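PDB 2I7G: monooxygenase from Agrobacterium tumefaciens, which is probably a flavin-dependent monooxygenase of the luciferase-like family, with a TIM-barrel fold. Local coordinates for residues 349-352 with 353-357; 116-119 with 120-124. All coordinates share one frame; numbering follows the deposited sequence.

Interaction 1. Residues 349-352 with 353-357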
ATOM      1  N   GLU B 349      -4.759  24.341  -9.907  0.50 22.72           N
ATOM      2  CA  GLU B 349      -4.476  25.680  -9.395  0.50 22.64           C
ATOM      3  C   GLU B 349      -5.720  26.570  -9.420  0.50 22.37           C
ATOM      4  O   GLU B 349      -6.070  27.173  -8.405  0.50 21.69           O
ATOM      5  CB  GLU B 349      -3.324  26.342 -10.162  0.50 23.79           C
ATOM      6  CG  GLU B 349      -3.143  27.811  -9.778  0.50 26.76           C
ATOM      7  CD  GLU B 349      -1.710  28.191  -9.399  0.50 32.57           C
ATOM      8  OE1 GLU B 349      -1.082  27.483  -8.569  0.50 34.57           O
ATOM      9  OE2 GLU B 349      -1.230  29.232  -9.895  0.50 33.51           O
ATOM     10  N   LEU B 350      -6.392  26.638 -10.568  1.00 21.69           N
ATOM     11  CA  LEU B 350      -7.624  27.453 -10.685  1.00 22.57           C
ATOM     12  C   LEU B 350      -8.738  26.963  -9.766  1.00 22.16           C
ATOM     13  O   LEU B 350      -9.477  27.766  -9.167  1.00 22.58           O
ATOM     14  CB  LEU B 350      -8.099  27.507 -12.136  1.00 23.06           C
ATOM     15  CG  LEU B 350      -7.187  28.309 -13.073  1.00 23.02           C
ATOM     16  CD1 LEU B 350      -7.681  28.062 -14.490  1.00 23.10           C
ATOM     17  CD2 LEU B 350      -7.146  29.833 -12.729  1.00 22.96           C
ATOM     18  N   TYR B 351      -8.863  25.640  -9.654  1.00 21.94           N
ATOM     19  CA  TYR B 351      -9.843  25.026  -8.746  1.00 22.45           C
ATOM     20  C   TYR B 351      -9.621  25.506  -7.285  1.00 22.68           C
ATOM     21  O   TYR B 351     -10.555  26.021  -6.637  1.00 24.08           O
ATOM     22  CB  TYR B 351      -9.750  23.497  -8.895  1.00 23.62           C
ATOM     23  CG  TYR B 351     -10.847  22.682  -8.245  1.00 22.68           C
ATOM     24  CD1 TYR B 351     -12.045  23.271  -7.793  1.00 23.45           C
ATOM     25  CD2 TYR B 351     -10.675  21.296  -8.082  1.00 23.70           C
ATOM     26  CE1 TYR B 351     -13.060  22.472  -7.189  1.00 22.35           C
ATOM     27  CE2 TYR B 351     -11.691  20.494  -7.506  1.00 21.93           C
ATOM     28  CZ  TYR B 351     -12.861  21.087  -7.062  1.00 23.00           C
ATOM     29  OH  TYR B 351     -13.845  20.299  -6.507  1.00 22.89           O
ATOM     30  N   GLY B 352      -8.394  25.389  -6.779  1.00 22.48           N
ATOM     31  CA  GLY B 352      -8.121  25.750  -5.376  1.00 23.94           C
ATOM     32  C   GLY B 352      -8.108  27.245  -5.134  1.00 24.69           C
ATOM     33  O   GLY B 352      -8.562  27.716  -4.076  1.00 24.54           O
ATOM     34  N   THR B 353      -7.623  28.019  -6.101  1.00 24.73           N
ATOM     35  CA  THR B 353      -7.401  29.443  -5.847  1.00 25.69           C
ATOM     36  C   THR B 353      -8.552  30.356  -6.280  1.00 27.02           C
ATOM     37  O   THR B 353      -8.669  31.481  -5.760  1.00 27.44           O
ATOM     38  CB  THR B 353      -6.066  29.957  -6.441  1.00 26.67           C
ATOM     39  OG1 THR B 353      -6.162  29.974  -7.879  1.00 27.76           O
ATOM     40  CG2 THR B 353      -4.910  29.058  -5.976  1.00 23.83           C
ATOM     41  N   LYS B 354      -9.383  29.907  -7.228  1.00 26.09           N
ATOM     42  CA  LYS B 354     -10.488  30.739  -7.717  1.00 26.99           C
ATOM     43  C   LYS B 354     -11.845  30.127  -7.438  1.00 26.64           C
ATOM     44  O   LYS B 354     -12.730  30.807  -6.868  1.00 27.39           O
ATOM     45  CB  LYS B 354     -10.363  31.072  -9.213  1.00 28.07           C
ATOM     46  CG  LYS B 354      -9.000  31.587  -9.684  1.00 32.37           C
ATOM     47  CD  LYS B 354      -8.561  32.886  -9.001  1.00 40.27           C
ATOM     48  CE  LYS B 354      -7.016  32.983  -9.012  1.00 44.03           C
ATOM     49  NZ  LYS B 354      -6.508  34.282  -8.452  1.00 44.06           N
ATOM     50  N   VAL B 355     -12.033  28.872  -7.860  1.00 24.78           N
ATOM     51  CA  VAL B 355     -13.325  28.218  -7.723  1.00 23.91           C
ATOM     52  C   VAL B 355     -13.706  28.042  -6.256  1.00 24.21           C
ATOM     53  O   VAL B 355     -14.784  28.500  -5.838  1.00 24.42           O
ATOM     54  CB  VAL B 355     -13.376  26.845  -8.453  1.00 23.45           C
ATOM     55  CG1 VAL B 355     -14.681  26.151  -8.154  1.00 22.55           C
ATOM     56  CG2 VAL B 355     -13.203  27.035  -9.999  1.00 22.65           C
ATOM     57  N   ALA B 356     -12.816  27.400  -5.487  1.00 24.72           N
ATOM     58  CA  ALA B 356     -13.099  27.056  -4.070  1.00 27.00           C
ATOM     59  C   ALA B 356     -13.492  28.284  -3.223  1.00 27.95           C
ATOM     60  O   ALA B 356     -14.511  28.239  -2.525  1.00 28.74           O
ATOM     61  CB  ALA B 356     -11.905  26.284  -3.415  1.00 27.17           C
ATOM     62  N   PRO B 357     -12.687  29.370  -3.252  1.00 28.99           N
ATOM     63  CA  PRO B 357     -13.062  30.565  -2.483  1.00 29.32           C
ATOM     64  C   PRO B 357     -14.447  31.145  -2.819  1.00 29.02           C
ATOM     65  O   PRO B 357     -15.152  31.561  -1.892  1.00 29.02           O
ATOM     66  CB  PRO B 357     -11.938  31.566  -2.793  1.00 29.36           C
ATOM     67  CG  PRO B 357     -10.741  30.646  -3.087  1.00 31.48           C
ATOM     68  CD  PRO B 357     -11.366  29.527  -3.898  1.00 29.81           C
TER
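Tyr351 and Val355, one helical turn apart, make the main apolar side-chain contact here, and the tyrosine can be traced outward from the backbone. Its CB carries CG anti to the backbone N (chi1 -169°), which swings the ring alongside the following turn. Val355 CB sits at the edge of the ring, in its plane, 3.9 Å from Tyr351 CD1, and the same CD1 also touches Val355 CG1. CE1 comes next, 4.1 Å from Val355 CG1. The side chain also packs on Phe330 and Leu332 of strand 329-333, and OH at its tip is hydrogen-bonded to Gly25 O. The same valine packs on Ile318 and Ile260.

Two carbonyls each take a pair of donors. Glu349 O receives Thr353 N at 2.9 Å, almost in line with the C=O bond, and also Thr353 OG1 at 2.9 Å, which stands above the carbonyl plane. Thr353 chi1 of 70° places OG1 between its own N and carbonyl carbon, the torsion that brings the hydroxyl back over the preceding turn. Leu350 O accepts Lys354 N at 2.9 Å and Val355 N at 3.1 Å.

The register therefore slips from i-4 to i-5: Ala356 N bonds to Tyr351 O at 2.9 Å. Pro357, lacking an N-H, instead sets CD 3.3 Å from Gly352 O. These spacings define a pi-type turn followed by a proline kink, set in the last helix, 341-363, of the TIM barrel.

Interaction 2. Residues 116-119 with 120-124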
ATOM      1  N   PHE B 116      -5.565   0.984   4.693  1.00 21.54           N
ATOM      2  CA  PHE B 116      -6.039   2.359   4.919  1.00 22.19           C
ATOM      3  C   PHE B 116      -5.747   2.847   6.357  1.00 21.47           C
ATOM      4  O   PHE B 116      -5.552   4.052   6.546  1.00 22.35           O
ATOM      5  CB  PHE B 116      -7.510   2.508   4.553  1.00 21.87           C
ATOM      6  CG  PHE B 116      -7.731   2.579   3.071  1.00 23.07           C
ATOM      7  CD1 PHE B 116      -7.788   3.822   2.433  1.00 24.03           C
ATOM      8  CD2 PHE B 116      -7.826   1.414   2.311  1.00 23.69           C
ATOM      9  CE1 PHE B 116      -7.965   3.879   0.997  1.00 26.80           C
ATOM     10  CE2 PHE B 116      -8.035   1.451   0.898  1.00 23.97           C
ATOM     11  CZ  PHE B 116      -8.086   2.699   0.249  1.00 26.40           C
ATOM     12  N   SER B 117      -5.704   1.935   7.341  0.50 21.60           N
ATOM     13  CA  SER B 117      -5.266   2.290   8.704  0.50 20.88           C
ATOM     14  C   SER B 117      -3.792   2.742   8.660  0.50 20.86           C
ATOM     15  O   SER B 117      -3.398   3.691   9.334  0.50 21.03           O
ATOM     16  CB  SER B 117      -5.461   1.119   9.680  0.50 19.60           C
ATOM     17  OG  SER B 117      -6.840   0.943   9.964  0.50 18.96           O
ATOM     18  N   THR B 118      -2.987   2.074   7.829  1.00 19.94           N
ATOM     19  CA  THR B 118      -1.578   2.466   7.665  1.00 19.88           C
ATOM     20  C   THR B 118      -1.486   3.873   7.027  1.00 20.23           C
ATOM     21  O   THR B 118      -0.731   4.726   7.481  1.00 19.90           O
ATOM     22  CB  THR B 118      -0.824   1.388   6.881  1.00 19.53           C
ATOM     23  OG1 THR B 118      -0.873   0.152   7.623  1.00 20.07           O
ATOM     24  CG2 THR B 118       0.653   1.784   6.741  1.00 20.49           C
ATOM     25  N   VAL B 119      -2.310   4.123   6.012  1.00 19.94           N
ATOM     26  CA  VAL B 119      -2.338   5.455   5.369  1.00 20.88           C
ATOM     27  C   VAL B 119      -2.783   6.480   6.418  1.00 20.60           C
ATOM     28  O   VAL B 119      -2.252   7.607   6.464  1.00 21.68           O
ATOM     29  CB  VAL B 119      -3.307   5.466   4.187  1.00 20.71           C
ATOM     30  CG1 VAL B 119      -3.382   6.886   3.615  1.00 21.78           C
ATOM     31  CG2 VAL B 119      -2.801   4.536   3.063  1.00 22.04           C
ATOM     32  N   ASP B 120      -3.765   6.095   7.219  1.00 19.40           N
ATOM     33  CA  ASP B 120      -4.244   6.976   8.293  1.00 20.53           C
ATOM     34  C   ASP B 120      -3.102   7.376   9.242  1.00 21.13           C
ATOM     35  O   ASP B 120      -2.980   8.544   9.641  1.00 20.69           O
ATOM     36  CB  ASP B 120      -5.387   6.369   9.120  1.00 21.04           C
ATOM     37  CG  ASP B 120      -6.213   7.429   9.789  1.00 22.39           C
ATOM     38  OD1 ASP B 120      -6.625   8.398   9.069  1.00 24.56           O
ATOM     39  OD2 ASP B 120      -6.420   7.328  11.018  1.00 25.50           O
ATOM     40  N   LEU B 121      -2.287   6.400   9.637  1.00 20.04           N
ATOM     41  CA  LEU B 121      -1.148   6.682  10.507  1.00 20.26           C
ATOM     42  C   LEU B 121      -0.094   7.560   9.827  1.00 20.10           C
ATOM     43  O   LEU B 121       0.423   8.519  10.459  1.00 21.16           O
ATOM     44  CB  LEU B 121      -0.553   5.363  11.016  1.00 19.62           C
ATOM     45  CG  LEU B 121      -1.482   4.538  11.932  1.00 20.51           C
ATOM     46  CD1 LEU B 121      -0.688   3.254  12.270  1.00 23.34           C
ATOM     47  CD2 LEU B 121      -1.855   5.297  13.205  1.00 20.63           C
ATOM     48  N   LEU B 122       0.235   7.233   8.574  1.00 20.29           N
ATOM     49  CA  LEU B 122       1.212   8.008   7.807  1.00 20.59           C
ATOM     50  C   LEU B 122       0.778   9.458   7.582  1.00 19.96           C
ATOM     51  O   LEU B 122       1.639  10.361   7.473  1.00 21.49           O
ATOM     52  CB  LEU B 122       1.439   7.375   6.427  1.00 19.65           C
ATOM     53  CG  LEU B 122       2.185   6.017   6.464  1.00 19.22           C
ATOM     54  CD1 LEU B 122       2.047   5.232   5.095  1.00 21.76           C
ATOM     55  CD2 LEU B 122       3.679   6.216   6.914  1.00 22.68           C
ATOM     56  N   SER B 123      -0.540   9.652   7.462  1.00 20.49           N
ATOM     57  CA  SER B 123      -1.157  10.985   7.164  1.00 21.01           C
ATOM     58  C   SER B 123      -1.665  11.751   8.402  1.00 22.39           C
ATOM     59  O   SER B 123      -2.298  12.795   8.266  1.00 22.19           O
ATOM     60  CB  SER B 123      -2.331  10.799   6.186  1.00 21.91           C
ATOM     61  OG  SER B 123      -3.424  10.129   6.830  1.00 21.61           O
ATOM     62  N   ASN B 124      -1.425  11.181   9.577  0.50 22.18           N
ATOM     63  CA  ASN B 124      -1.885  11.765  10.825  0.50 21.78           C
ATOM     64  C   ASN B 124      -3.408  12.006  10.861  0.50 21.94           C
ATOM     65  O   ASN B 124      -3.859  13.041  11.336  0.50 22.27           O
ATOM     66  CB  ASN B 124      -1.100  13.053  11.094  0.50 22.49           C
ATOM     67  CG  ASN B 124       0.371  12.789  11.315  0.50 22.25           C
ATOM     68  OD1 ASN B 124       1.213  13.064  10.450  0.50 25.47           O
ATOM     69  ND2 ASN B 124       0.679  12.184  12.447  0.50 22.38           N
TER
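Val119 O accepts two hydrogen bonds from Ser123, across the join of residues 116-119 and 120-124. Ser123 N reaches it at 2.8 Å and Ser123 OG, also at 2.8 Å, arrives from the opposite face of the carbonyl plane. With chi1 at 70°, the Ser123 hydroxyl folds back over the last turn to make this second bond. Behind this fork the regular i-4 bonds run from Asp120 N to Phe116 O, Leu121 N to Ser117 O and Leu122 N to Thr118 O; the last is the straightest, with an N-H...O angle of 169°. Carbon atoms press on the same carbonyls: Leu121 CG lies 3.3 Å from Ser117 O, and Leu122 CG 3.3 Å from Thr118 O.

The helix ends here in a Schellman motif. Asn124 takes a positive phi of 56°, and its N makes a weak 3.4 Å bond to Leu121 O. This termination closes helix 109-122 of the beta-alpha-beta unit formed with strands 96-99 and 127-131, and Asp120 ties the helix to what follows, its OD1 accepting from Ala127 N and from Gln191 NE2.

Packing between side chains of the two segments is looser. Thr118 and Leu122 lie side by side and point the same way, but CG2 of Thr118 only comes to 4.1 Å from CD1 of Leu122. Thr118 OG1 is occupied by Gln114 O instead. The second subunit covers part of this flank: Thr118 packs on its Val84 and Leu122, which remains partly exposed, on its Leu48, while Leu122 also meets Ala86 of its own chain. Asn124, beyond the helix end, is exposed and its side chain makes no contact with residues 116-119.

In the fold
Interactions 1 and 2 sit on separate helices around one barrel: their centres are 27 Å apart and their nearest atoms about 19 Å, so they do not touch. Both lie on helices packed outside the strands, their centres 19 and 18 Å from the centre of the chain. Helix 109-122 connects strands 96-99 and 127-131, whereas helix 341-363 follows strand 329-333, which pairs with strand 23-28 to close the barrel. Interaction 2 meets the second subunit; no other protein chain of the assembly reaches interaction 1. Both are packing and capping contacts of helices; nothing in their geometry identifies a substrate or flavin site.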